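Local coordinates for germination protein (Bacillus megaterium, PDB 6O59), which forms the N-terminal domain of the A subunit of the spore germinant receptor GerK3, a membrane complex that probably senses nutrients to start germination, at residues A[12-17]-A[41-46]; A[22-27]-A[159-164]; A[37-42]-A[72-77]; A[58-63]-A[80-85]. One frame throughout, in Å; residues are numbered along the deposited sequence.

Contact 1. Residues A[12-17]-A[41-46]; sequences ENLTLI and AAAIVY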
loop_
_atom_site.group_PDB
_atom_site.type_symbol
_atom_site.label_atom_id
_atom_site.label_comp_id
_atom_site.label_asym_id
_atom_site.label_seq_id
_atom_site.Cartn_x
_atom_site.Cartn_y
_atom_site.Cartn_z
ATOM N N GLU A 12 4.946 1.368 -19.067
ATOM C CA GLU A 12 4.776 -0.078 -19.014
ATOM C C GLU A 12 5.070 -0.607 -17.613
ATOM O O GLU A 12 4.347 -1.481 -17.123
ATOM C CB GLU A 12 5.662 -0.772 -20.058
ATOM C CG GLU A 12 5.199 -0.540 -21.489
ATOM C CD GLU A 12 5.796 -1.424 -22.570
ATOM O OE1 GLU A 12 5.015 -1.922 -23.412
ATOM O OE2 GLU A 12 7.037 -1.606 -22.592
ATOM N N ASN A 13 6.106 -0.055 -16.950
ATOM C CA ASN A 13 6.489 -0.472 -15.604
ATOM C C ASN A 13 5.466 -0.021 -14.599
ATOM O O ASN A 13 5.162 -0.770 -13.671
ATOM C CB ASN A 13 7.863 0.056 -15.240
ATOM C CG ASN A 13 8.967 -0.675 -15.951
ATOM O OD1 ASN A 13 8.989 -1.912 -16.024
ATOM N ND2 ASN A 13 9.904 0.074 -16.505
ATOM N N LEU A 14 4.896 1.176 -14.801
ATOM C CA LEU A 14 3.893 1.714 -13.887
ATOM C C LEU A 14 2.575 0.955 -14.036
ATOM O O LEU A 14 2.005 0.551 -13.025
ATOM C CB LEU A 14 3.701 3.240 -14.066
ATOM C CG LEU A 14 4.930 4.125 -13.768
ATOM C CD1 LEU A 14 4.601 5.581 -13.932
ATOM C CD2 LEU A 14 5.509 3.879 -12.359
ATOM N N THR A 15 2.133 0.685 -15.274
ATOM C CA THR A 15 0.891 -0.066 -15.486
ATOM C C THR A 15 0.964 -1.439 -14.815
ATOM O O THR A 15 0.001 -1.830 -14.152
ATOM C CB THR A 15 0.561 -0.207 -16.969
ATOM O OG1 THR A 15 1.751 -0.562 -17.644
ATOM C CG2 THR A 15 -0.003 1.071 -17.567
ATOM N N LEU A 16 2.140 -2.123 -14.928
ATOM C CA LEU A 16 2.412 -3.446 -14.367
ATOM C C LEU A 16 2.466 -3.426 -12.838
ATOM O O LEU A 16 2.003 -4.391 -12.234
ATOM C CB LEU A 16 3.696 -4.058 -14.957
ATOM C CG LEU A 16 3.540 -4.716 -16.363
ATOM C CD1 LEU A 16 4.867 -4.902 -17.025
ATOM C CD2 LEU A 16 2.827 -6.058 -16.299
ATOM N N ILE A 17 2.994 -2.348 -12.206
ATOM C CA ILE A 17 3.008 -2.235 -10.739
ATOM C C ILE A 17 1.550 -2.180 -10.249
ATOM O O ILE A 17 1.143 -3.002 -9.429
ATOM C CB ILE A 17 3.828 -1.010 -10.240
ATOM C CG1 ILE A 17 5.333 -1.195 -10.514
ATOM C CG2 ILE A 17 3.553 -0.723 -8.739
ATOM C CD1 ILE A 17 6.109 0.101 -10.496
ATOM N N ALA A 41 11.241 11.535 -18.610
ATOM C CA ALA A 41 10.238 11.270 -17.589
ATOM C C ALA A 41 10.773 10.260 -16.593
ATOM O O ALA A 41 11.446 9.309 -16.982
ATOM C CB ALA A 41 8.963 10.749 -18.224
ATOM N N ALA A 42 10.491 10.480 -15.304
ATOM C CA ALA A 42 10.874 9.598 -14.206
ATOM C C ALA A 42 9.745 9.526 -13.185
ATOM O O ALA A 42 8.825 10.344 -13.230
ATOM C CB ALA A 42 12.161 10.088 -13.558
ATOM N N ALA A 43 9.785 8.530 -12.293
ATOM C CA ALA A 43 8.767 8.370 -11.251
ATOM C C ALA A 43 9.344 7.829 -9.950
ATOM O O ALA A 43 10.279 7.014 -9.980
ATOM C CB ALA A 43 7.645 7.450 -11.728
ATOM N N ILE A 44 8.770 8.294 -8.808
ATOM C CA ILE A 44 9.039 7.782 -7.458
ATOM C C ILE A 44 7.849 6.912 -7.080
ATOM O O ILE A 44 6.700 7.376 -7.145
ATOM C CB ILE A 44 9.326 8.832 -6.349
ATOM C CG1 ILE A 44 9.982 10.112 -6.905
ATOM C CG2 ILE A 44 10.150 8.190 -5.211
ATOM C CD1 ILE A 44 10.128 11.273 -5.895
ATOM N N VAL A 45 8.110 5.652 -6.726
ATOM C CA VAL A 45 7.058 4.722 -6.318
ATOM C C VAL A 45 7.370 4.263 -4.903
ATOM O O VAL A 45 8.450 3.713 -4.666
ATOM C CB VAL A 45 6.851 3.514 -7.289
ATOM C CG1 VAL A 45 5.658 2.664 -6.856
ATOM C CG2 VAL A 45 6.670 3.969 -8.733
ATOM N N TYR A 46 6.425 4.470 -3.969
ATOM C CA TYR A 46 6.586 4.063 -2.577
ATOM C C TYR A 46 5.235 3.779 -1.897
ATOM O O TYR A 46 4.212 4.323 -2.314
ATOM C CB TYR A 46 7.371 5.142 -1.792
ATOM C CG TYR A 46 6.668 6.476 -1.661
ATOM C CD1 TYR A 46 6.754 7.435 -2.669
ATOM C CD2 TYR A 46 5.942 6.793 -0.516
ATOM C CE1 TYR A 46 6.104 8.664 -2.553
ATOM C CE2 TYR A 46 5.277 8.011 -0.394
ATOM C CZ TYR A 46 5.367 8.948 -1.411
ATOM O OH TYR A 46 4.728 10.160 -1.273
#

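Contact 2. Residues A[22-27]-A[159-164]; sequences GNSSDI and MVRRII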
loop_
_atom_site.group_PDB
_atom_site.type_symbol
_atom_site.label_atom_id
_atom_site.label_comp_id
_atom_site.label_asym_id
_atom_site.label_seq_id
_atom_site.Cartn_x
_atom_site.Cartn_y
_atom_site.Cartn_z
ATOM N N GLY A 22 -2.572 -4.677 -7.240
ATOM C CA GLY A 22 -4.028 -4.567 -7.245
ATOM C C GLY A 22 -4.628 -3.182 -7.193
ATOM O O GLY A 22 -5.784 -3.030 -6.769
ATOM N N ASN A 23 -3.859 -2.172 -7.675
ATOM C CA ASN A 23 -4.199 -0.743 -7.699
ATOM C C ASN A 23 -4.528 -0.301 -6.260
ATOM O O ASN A 23 -5.559 0.340 -6.011
ATOM C CB ASN A 23 -5.341 -0.458 -8.692
ATOM C CG ASN A 23 -4.954 0.486 -9.802
ATOM O OD1 ASN A 23 -4.828 1.713 -9.606
ATOM N ND2 ASN A 23 -4.764 -0.068 -10.997
ATOM N N SER A 24 -3.663 -0.738 -5.300
ATOM C CA SER A 24 -3.797 -0.494 -3.861
ATOM C C SER A 24 -3.714 0.990 -3.581
ATOM O O SER A 24 -2.879 1.683 -4.167
ATOM C CB SER A 24 -2.748 -1.271 -3.073
ATOM O OG SER A 24 -3.174 -2.603 -2.850
ATOM N N SER A 25 -4.615 1.476 -2.717
ATOM C CA SER A 25 -4.782 2.895 -2.417
ATOM C C SER A 25 -3.584 3.556 -1.728
ATOM O O SER A 25 -3.480 4.779 -1.820
ATOM C CB SER A 25 -6.044 3.128 -1.598
ATOM O OG SER A 25 -6.099 2.349 -0.414
ATOM N N ASP A 26 -2.669 2.788 -1.093
ATOM C CA ASP A 26 -1.535 3.371 -0.372
ATOM C C ASP A 26 -0.243 3.364 -1.174
ATOM O O ASP A 26 0.791 3.809 -0.675
ATOM C CB ASP A 26 -1.327 2.662 0.972
ATOM C CG ASP A 26 -0.988 1.183 0.934
ATOM O OD1 ASP A 26 -1.218 0.544 -0.111
ATOM O OD2 ASP A 26 -0.514 0.663 1.963
ATOM N N ILE A 27 -0.295 2.886 -2.416
ATOM C CA ILE A 27 0.887 2.896 -3.262
ATOM C C ILE A 27 0.902 4.221 -4.033
ATOM O O ILE A 27 0.002 4.501 -4.831
ATOM C CB ILE A 27 0.942 1.636 -4.138
ATOM C CG1 ILE A 27 1.270 0.425 -3.234
ATOM C CG2 ILE A 27 1.997 1.795 -5.257
ATOM C CD1 ILE A 27 0.822 -0.784 -3.682
ATOM N N MET A 159 0.517 -0.026 9.646
ATOM C CA MET A 159 0.808 -1.017 10.680
ATOM C C MET A 159 0.700 -2.433 10.127
ATOM O O MET A 159 1.594 -3.229 10.392
ATOM C CB MET A 159 -0.103 -0.828 11.907
ATOM C CG MET A 159 0.216 0.462 12.665
ATOM S SD MET A 159 -0.809 0.793 14.111
ATOM C CE MET A 159 0.147 -0.001 15.313
ATOM N N VAL A 160 -0.335 -2.726 9.318
ATOM C CA VAL A 160 -0.549 -4.040 8.697
ATOM C C VAL A 160 0.573 -4.303 7.663
ATOM O O VAL A 160 1.209 -5.363 7.702
ATOM C CB VAL A 160 -1.963 -4.173 8.059
ATOM C CG1 VAL A 160 -2.109 -5.514 7.345
ATOM C CG2 VAL A 160 -3.077 -3.979 9.091
ATOM N N ARG A 161 0.824 -3.316 6.773
ATOM C CA ARG A 161 1.866 -3.319 5.732
ATOM C C ARG A 161 3.277 -3.633 6.251
ATOM O O ARG A 161 4.149 -4.017 5.472
ATOM C CB ARG A 161 1.917 -1.942 5.033
ATOM C CG ARG A 161 0.799 -1.722 4.023
ATOM C CD ARG A 161 0.903 -2.678 2.857
ATOM N NE ARG A 161 0.241 -2.147 1.680
ATOM C CZ ARG A 161 -0.149 -2.884 0.653
ATOM N NH1 ARG A 161 0.046 -4.195 0.659
ATOM N NH2 ARG A 161 -0.768 -2.322 -0.375
ATOM N N ARG A 162 3.512 -3.386 7.541
ATOM C CA ARG A 162 4.790 -3.601 8.199
ATOM C C ARG A 162 4.959 -5.064 8.564
ATOM O O ARG A 162 6.091 -5.548 8.607
ATOM C CB ARG A 162 4.906 -2.722 9.434
ATOM C CG ARG A 162 5.367 -1.329 9.104
ATOM C CD ARG A 162 5.784 -0.551 10.340
ATOM N NE ARG A 162 6.148 0.844 10.056
ATOM C CZ ARG A 162 5.348 1.890 10.257
ATOM N NH1 ARG A 162 4.106 1.710 10.700
ATOM N NH2 ARG A 162 5.780 3.123 10.008
ATOM N N ILE A 163 3.819 -5.766 8.802
ATOM C CA ILE A 163 3.722 -7.190 9.167
ATOM C C ILE A 163 3.541 -8.073 7.905
ATOM O O ILE A 163 4.275 -9.048 7.739
ATOM C CB ILE A 163 2.570 -7.424 10.191
ATOM C CG1 ILE A 163 2.671 -6.450 11.375
ATOM C CG2 ILE A 163 2.546 -8.884 10.662
ATOM C CD1 ILE A 163 1.748 -6.707 12.491
ATOM N N ILE A 164 2.545 -7.760 7.050
ATOM C CA ILE A 164 2.289 -8.527 5.819
ATOM C C ILE A 164 3.013 -7.819 4.691
ATOM O O ILE A 164 2.555 -6.766 4.241
ATOM C CB ILE A 164 0.754 -8.695 5.547
ATOM C CG1 ILE A 164 0.020 -9.336 6.738
ATOM C CG2 ILE A 164 0.467 -9.464 4.254
ATOM C CD1 ILE A 164 0.303 -10.796 6.994
#

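Contact 3. Residues A[37-42]-A[72-77]; sequences NNSLAA and DLNDQN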
loop_
_atom_site.group_PDB
_atom_site.type_symbol
_atom_site.label_atom_id
_atom_site.label_comp_id
_atom_site.label_asym_id
_atom_site.label_seq_id
_atom_site.Cartn_x
_atom_site.Cartn_y
_atom_site.Cartn_z
ATOM N N ASN A 37 16.196 19.848 -21.031
ATOM C CA ASN A 37 14.906 20.460 -21.367
ATOM C C ASN A 37 13.711 19.690 -20.746
ATOM O O ASN A 37 12.586 19.785 -21.258
ATOM C CB ASN A 37 14.760 20.555 -22.895
ATOM C CG ASN A 37 15.802 21.411 -23.576
ATOM O OD1 ASN A 37 16.483 22.244 -22.959
ATOM N ND2 ASN A 37 15.947 21.224 -24.879
ATOM N N ASN A 38 13.959 18.966 -19.617
ATOM C CA ASN A 38 12.999 18.137 -18.865
ATOM C C ASN A 38 12.300 17.139 -19.816
ATOM O O ASN A 38 11.077 16.972 -19.790
ATOM C CB ASN A 38 11.996 19.007 -18.087
ATOM C CG ASN A 38 12.662 19.828 -17.015
ATOM O OD1 ASN A 38 12.984 19.337 -15.924
ATOM N ND2 ASN A 38 12.903 21.096 -17.315
ATOM N N SER A 39 13.115 16.508 -20.683
ATOM C CA SER A 39 12.701 15.550 -21.711
ATOM C C SER A 39 12.524 14.143 -21.145
ATOM O O SER A 39 11.707 13.378 -21.659
ATOM C CB SER A 39 13.737 15.510 -22.830
ATOM O OG SER A 39 14.983 15.004 -22.372
ATOM N N LEU A 40 13.309 13.794 -20.119
ATOM C CA LEU A 40 13.277 12.457 -19.571
ATOM C C LEU A 40 12.299 12.332 -18.410
ATOM O O LEU A 40 12.497 12.933 -17.357
ATOM C CB LEU A 40 14.691 12.054 -19.149
ATOM C CG LEU A 40 15.000 10.571 -19.077
ATOM C CD1 LEU A 40 14.845 9.899 -20.423
ATOM C CD2 LEU A 40 16.400 10.369 -18.590
ATOM N N ALA A 41 11.241 11.535 -18.610
ATOM C CA ALA A 41 10.238 11.270 -17.589
ATOM C C ALA A 41 10.773 10.260 -16.593
ATOM O O ALA A 41 11.446 9.309 -16.982
ATOM C CB ALA A 41 8.963 10.749 -18.224
ATOM N N ALA A 42 10.491 10.480 -15.304
ATOM C CA ALA A 42 10.874 9.598 -14.206
ATOM C C ALA A 42 9.745 9.526 -13.185
ATOM O O ALA A 42 8.825 10.344 -13.230
ATOM C CB ALA A 42 12.161 10.088 -13.558
ATOM N N ASP A 72 26.123 14.776 -17.271
ATOM C CA ASP A 72 25.521 13.692 -18.030
ATOM C C ASP A 72 24.187 14.203 -18.488
ATOM O O ASP A 72 23.268 14.399 -17.683
ATOM C CB ASP A 72 25.406 12.367 -17.257
ATOM C CG ASP A 72 24.591 11.289 -17.971
ATOM O OD1 ASP A 72 23.516 10.914 -17.452
ATOM O OD2 ASP A 72 25.031 10.824 -19.050
ATOM N N LEU A 73 24.109 14.486 -19.788
ATOM C CA LEU A 73 22.915 15.001 -20.441
ATOM C C LEU A 73 21.901 13.844 -20.647
ATOM O O LEU A 73 21.515 13.510 -21.775
ATOM C CB LEU A 73 23.242 15.771 -21.754
ATOM C CG LEU A 73 24.296 15.202 -22.713
ATOM C CD1 LEU A 73 23.877 15.413 -24.148
ATOM C CD2 LEU A 73 25.665 15.830 -22.470
ATOM N N ASN A 74 21.512 13.231 -19.505
ATOM C CA ASN A 74 20.515 12.186 -19.277
ATOM C C ASN A 74 20.563 10.976 -20.257
ATOM O O ASN A 74 21.584 10.683 -20.880
ATOM C CB ASN A 74 19.085 12.820 -19.274
ATOM C CG ASN A 74 18.570 13.403 -20.588
ATOM O OD1 ASN A 74 18.019 12.700 -21.446
ATOM N ND2 ASN A 74 18.706 14.714 -20.761
ATOM N N ASP A 75 19.439 10.228 -20.254
ATOM C CA ASP A 75 18.990 9.078 -21.033
ATOM C C ASP A 75 19.731 7.779 -20.751
ATOM O O ASP A 75 19.064 6.767 -20.544
ATOM C CB ASP A 75 18.997 9.356 -22.545
ATOM C CG ASP A 75 17.605 9.318 -23.153
ATOM O OD1 ASP A 75 17.144 10.370 -23.647
ATOM O OD2 ASP A 75 16.968 8.237 -23.119
ATOM N N GLN A 76 21.073 7.779 -20.777
ATOM C CA GLN A 76 21.836 6.541 -20.617
ATOM C C GLN A 76 22.394 6.363 -19.204
ATOM O O GLN A 76 22.207 5.287 -18.630
ATOM C CB GLN A 76 22.973 6.414 -21.657
ATOM C CG GLN A 76 23.004 7.468 -22.786
ATOM C CD GLN A 76 21.881 7.399 -23.807
ATOM O OE1 GLN A 76 21.111 6.432 -23.891
ATOM N NE2 GLN A 76 21.766 8.447 -24.612
ATOM N N ASN A 77 23.065 7.389 -18.642
ATOM C CA ASN A 77 23.663 7.298 -17.304
ATOM C C ASN A 77 22.798 7.956 -16.191
ATOM O O ASN A 77 23.198 7.920 -15.024
ATOM C CB ASN A 77 25.066 7.914 -17.314
#

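Contact 4. Residues A[58-63]-A[80-85]; sequences DYLLQS and ELISED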
loop_
_atom_site.group_PDB
_atom_site.type_symbol
_atom_site.label_atom_id
_atom_site.label_comp_id
_atom_site.label_asym_id
_atom_site.label_seq_id
_atom_site.Cartn_x
_atom_site.Cartn_y
_atom_site.Cartn_z
ATOM N N ASP A 58 12.266 15.514 -2.001
ATOM C CA ASP A 58 12.732 16.894 -2.094
ATOM C C ASP A 58 13.800 17.013 -3.161
ATOM O O ASP A 58 13.693 17.872 -4.037
ATOM C CB ASP A 58 13.298 17.369 -0.739
ATOM C CG ASP A 58 12.278 17.692 0.336
ATOM O OD1 ASP A 58 11.070 17.470 0.098
ATOM O OD2 ASP A 58 12.689 18.171 1.419
ATOM N N TYR A 59 14.817 16.124 -3.100
ATOM C CA TYR A 59 15.934 16.111 -4.039
ATOM C C TYR A 59 15.415 15.918 -5.469
ATOM O O TYR A 59 15.685 16.747 -6.338
ATOM C CB TYR A 59 16.954 15.014 -3.659
ATOM C CG TYR A 59 17.952 14.701 -4.758
ATOM C CD1 TYR A 59 17.717 13.674 -5.673
ATOM C CD2 TYR A 59 19.128 15.437 -4.890
ATOM C CE1 TYR A 59 18.602 13.420 -6.718
ATOM C CE2 TYR A 59 20.038 15.169 -5.914
ATOM C CZ TYR A 59 19.772 14.158 -6.826
ATOM O OH TYR A 59 20.666 13.881 -7.835
ATOM N N LEU A 60 14.638 14.839 -5.680
ATOM C CA LEU A 60 14.107 14.437 -6.968
ATOM C C LEU A 60 13.096 15.410 -7.542
ATOM O O LEU A 60 13.299 15.887 -8.661
ATOM C CB LEU A 60 13.480 13.043 -6.853
ATOM C CG LEU A 60 14.471 11.884 -6.654
ATOM C CD1 LEU A 60 13.738 10.589 -6.348
ATOM C CD2 LEU A 60 15.422 11.722 -7.867
ATOM N N LEU A 61 12.028 15.719 -6.785
ATOM C CA LEU A 61 10.923 16.559 -7.232
ATOM C C LEU A 61 11.240 18.057 -7.248
ATOM O O LEU A 61 10.494 18.809 -7.877
ATOM C CB LEU A 61 9.660 16.283 -6.409
ATOM C CG LEU A 61 9.194 14.826 -6.353
ATOM C CD1 LEU A 61 8.012 14.669 -5.437
ATOM C CD2 LEU A 61 8.867 14.284 -7.715
ATOM N N GLN A 62 12.327 18.502 -6.609
ATOM C CA GLN A 62 12.701 19.922 -6.692
ATOM C C GLN A 62 13.932 20.067 -7.572
ATOM O O GLN A 62 14.355 21.192 -7.824
ATOM C CB GLN A 62 12.955 20.561 -5.316
ATOM C CG GLN A 62 11.743 20.664 -4.408
ATOM C CD GLN A 62 12.102 20.866 -2.953
ATOM O OE1 GLN A 62 11.421 20.351 -2.063
ATOM N NE2 GLN A 62 13.162 21.628 -2.668
ATOM N N SER A 63 14.489 18.916 -8.058
ATOM C CA SER A 63 15.701 18.758 -8.886
ATOM C C SER A 63 16.870 19.492 -8.206
ATOM O O SER A 63 17.290 20.566 -8.650
ATOM C CB SER A 63 15.466 19.227 -10.320
ATOM O OG SER A 63 16.480 18.731 -11.179
ATOM N N GLU A 80 22.388 6.064 -12.753
ATOM C CA GLU A 80 23.679 5.935 -12.078
ATOM C C GLU A 80 24.197 7.313 -11.611
ATOM O O GLU A 80 24.713 7.421 -10.502
ATOM C CB GLU A 80 24.699 5.218 -12.982
ATOM C CG GLU A 80 24.857 3.726 -12.686
ATOM C CD GLU A 80 23.711 2.753 -12.956
ATOM O OE1 GLU A 80 22.733 3.136 -13.639
ATOM O OE2 GLU A 80 23.804 1.592 -12.489
ATOM N N LEU A 81 24.007 8.364 -12.418
ATOM C CA LEU A 81 24.409 9.726 -12.057
ATOM C C LEU A 81 23.610 10.235 -10.855
ATOM O O LEU A 81 24.180 10.880 -9.972
ATOM C CB LEU A 81 24.216 10.674 -13.257
ATOM C CG LEU A 81 25.464 11.199 -13.974
ATOM C CD1 LEU A 81 26.167 12.304 -13.187
ATOM C CD2 LEU A 81 26.395 10.080 -14.412
ATOM N N ILE A 82 22.294 9.927 -10.823
ATOM C CA ILE A 82 21.383 10.323 -9.752
ATOM C C ILE A 82 21.722 9.538 -8.493
ATOM O O ILE A 82 21.719 10.121 -7.403
ATOM C CB ILE A 82 19.891 10.154 -10.183
ATOM C CG1 ILE A 82 19.448 11.335 -11.102
ATOM C CG2 ILE A 82 18.951 10.006 -8.973
ATOM C CD1 ILE A 82 18.068 11.192 -11.848
ATOM N N SER A 83 22.040 8.227 -8.647
ATOM C CA SER A 83 22.371 7.332 -7.532
ATOM C C SER A 83 23.551 7.858 -6.703
ATOM O O SER A 83 23.517 7.710 -5.491
ATOM C CB SER A 83 22.637 5.905 -8.011
ATOM O OG SER A 83 23.934 5.691 -8.543
ATOM N N GLU A 84 24.530 8.541 -7.336
ATOM C CA GLU A 84 25.713 9.115 -6.678
ATOM C C GLU A 84 25.356 10.113 -5.577
ATOM O O GLU A 84 26.141 10.279 -4.641
ATOM C CB GLU A 84 26.625 9.798 -7.696
ATOM C CG GLU A 84 27.464 8.830 -8.513
ATOM C CD GLU A 84 28.369 9.464 -9.550
ATOM O OE1 GLU A 84 28.382 10.712 -9.662
ATOM O OE2 GLU A 84 29.067 8.700 -10.256
ATOM N N ASP A 85 24.179 10.768 -5.690
ATOM C CA ASP A 85 23.643 11.709 -4.701
ATOM C C ASP A 85 22.748 11.003 -3.707
ATOM O O ASP A 85 22.816 11.311 -2.523
ATOM C CB ASP A 85 22.860 12.854 -5.369
ATOM C CG ASP A 85 23.732 13.901 -6.029
ATOM O OD1 ASP A 85 24.945 13.953 -5.712
ATOM O OD2 ASP A 85 23.205 14.672 -6.857
#

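Contact 1. Residues A[12-17]-A[41-46]
No ring, amide or carboxylate enters the contact of L14 and I17 with A43 and V45, so no flat side-chain group has a face or edge to be covered; the faces that count are those of the sheet itself. Toward helix 10-20, strand 40-47 turns the CB atoms of A43 and V45, while A42 and I44 project to the other side. L14 spans both inward-facing strand residues by splitting its two methyls: CD1 lies 4.2 Å from A43 CB, and CD2 comes to 3.8 Å from V45 CG2. With chi1 at -63°, its CG stands beside the backbone N, and it is the fork at the end of the chain that reaches the strand. L14 and V45 lie alongside, pointing opposite ways, so the meeting is one of methyl flanks. One turn on, I17 points at the strand, and its CD1 approaches the same V45 methyl, 4.3 Å from CG2. A single valine branch thus receives two helix residues, and all four participants are buried. Helix 98-106 completes this layer, W98 touching I17 and L105 touching V45, whereas I44 on the reverse face meets helix 54-62. The axes of the two segments come within 10.8 Å, at 24°, a nearly aligned helix-on-sheet packing characteristic of an alpha/beta sandwich with helices on both faces of an antiparallel sheet.

Contact 2. Residues A[22-27]-A[159-164]
R161 is the residue through which segment 159-164 reaches the loop 22-27, where D26 receives it. Followed along the chain, the helix first offers V160, whose side chain packs on F149 and V243 while its carbonyl oxygen accepts from both I163 N and I164 N. R161 comes next and aims at the loop. Its chain is bent at chi2, and beyond the bend the guanidinium meets the D26 carboxylate side-on: NE donates to D26 OD2 at 2.9 Å, and NH2 donates to D26 OD1, also at 2.9 Å. Both N-H groups point almost straight at their acceptors, 166° and 172°, and each oxygen uses the syn lone pair, on the side of the other oxygen. The two planes are only 8° apart, so this is a bidentate, nearly coplanar salt bridge that fixes the rotation of both groups. D26 sits in a type I beta turn from S24 to I27, just where the chain enters the first sheet of the domain, whereas helix 153-163 leads into the second; the ion pair therefore ties the two alpha/beta halves together. The third nitrogen, NH1, bonds to L169 O at the start of strand 169-176, and S24, near NH2, has its own partners in T21 O and L171 N. I27 CD1 approaches R161 NH2 obliquely, at 4.0 Å. Past the arginine, I163 and I164 pack against helix 240-248, which seats this end of the segment on the second half.

Contact 3. Residues A[37-42]-A[72-77]
What is unusual here is that L40, a buried leucine, meets mostly the backbone and side chains of two polar residues, N74 and D75, and not another apolar side chain of the loop. L40 opens the second strand of the antiparallel beta-hairpin 27-34/40-47, its backbone bonded to I34, and the loop 72-77 passes by that strand end on its way into helix 78-86. The leucine does most of the touching. Its CG, roughly anti to the backbone N (chi1 -156°), carries the branched end toward the loop. CD2 approaches the N74-D75 peptide, 3.5 Å from D75 N and 3.7 Å from N74 CB; these are van der Waals contacts. The side chains of L40 and N74 lie flank to flank and point opposite ways. The loop reaches this shape through an inverse gamma turn centred on L73, with N74 N bonded to D72 O at 2.8 Å, followed by positive phi angles at N74 and D75. S39 and D75 lie at the exposed margin, while A78, the first residue of helix 78-86, adds an apolar neighbour to L40. The contact joins the hairpin end to the connection between helices 54-62 and 78-86. The other leucine methyl, CD1, lies against the end of the D75 side chain, with the carboxylate oxygen OD2 3.8 Å away and CG at 3.9 Å.

Contact 4. Residues A[58-63]-A[80-85]
Y59 reaches across to D85 with its side chain at about a right angle to that of the aspartate, the ring and carboxylate planes 85° apart. The two helices that carry them, 54-62 and 78-86, form an alpha-alpha pair on one face of the first antiparallel sheet; the axes of the segments approach to 11.9 Å, at 137°, about midway between antiparallel and perpendicular. The ring is sent across the gap because Y59 CG lies anti to the backbone N, chi1 166°. I82 meets the ring at its edge, with CG2 4.1 Å from Y59 CE1. The same methyl also takes L60, whose CD2 comes to 4.1 Å from I82 CG2, the two side chains crossing at about a right angle. Beneath this trio lies the sheet: L60 and I82 both touch L112, with F32 and I44 under L60 and I34 under I82. M65, from the connecting loop, touches both Y59 and D85. The polar link is a single bond: Y59 OH donates to D85 OD2 at 2.8 Å, entering on the anti lone pair, away from OD1.

How the contacts relate
Strand 40-47 is part of, or touched by, all four contacts. Contact 1 uses one of its faces, and I44 on the reverse face reaches contact 4, its CD1 3.7 Å from L60 CD1. Contact 3 takes up the beginning of the same strand, sharing A41 and A42 with contact 1, and abuts contact 4 where D72 CB lies 3.5 Å from L81 CG; the centres of contacts 3 and 4 are about 12 Å apart. Contact 2 sits about 3 Å from the centre of the chain in space and meets contact 1 through I27 CG2, 4.1 Å from V45 CG1. The centres of contacts 2 and 3 are about 31 Å apart, yet along the sequence contact 2 encloses contacts 3 and 4.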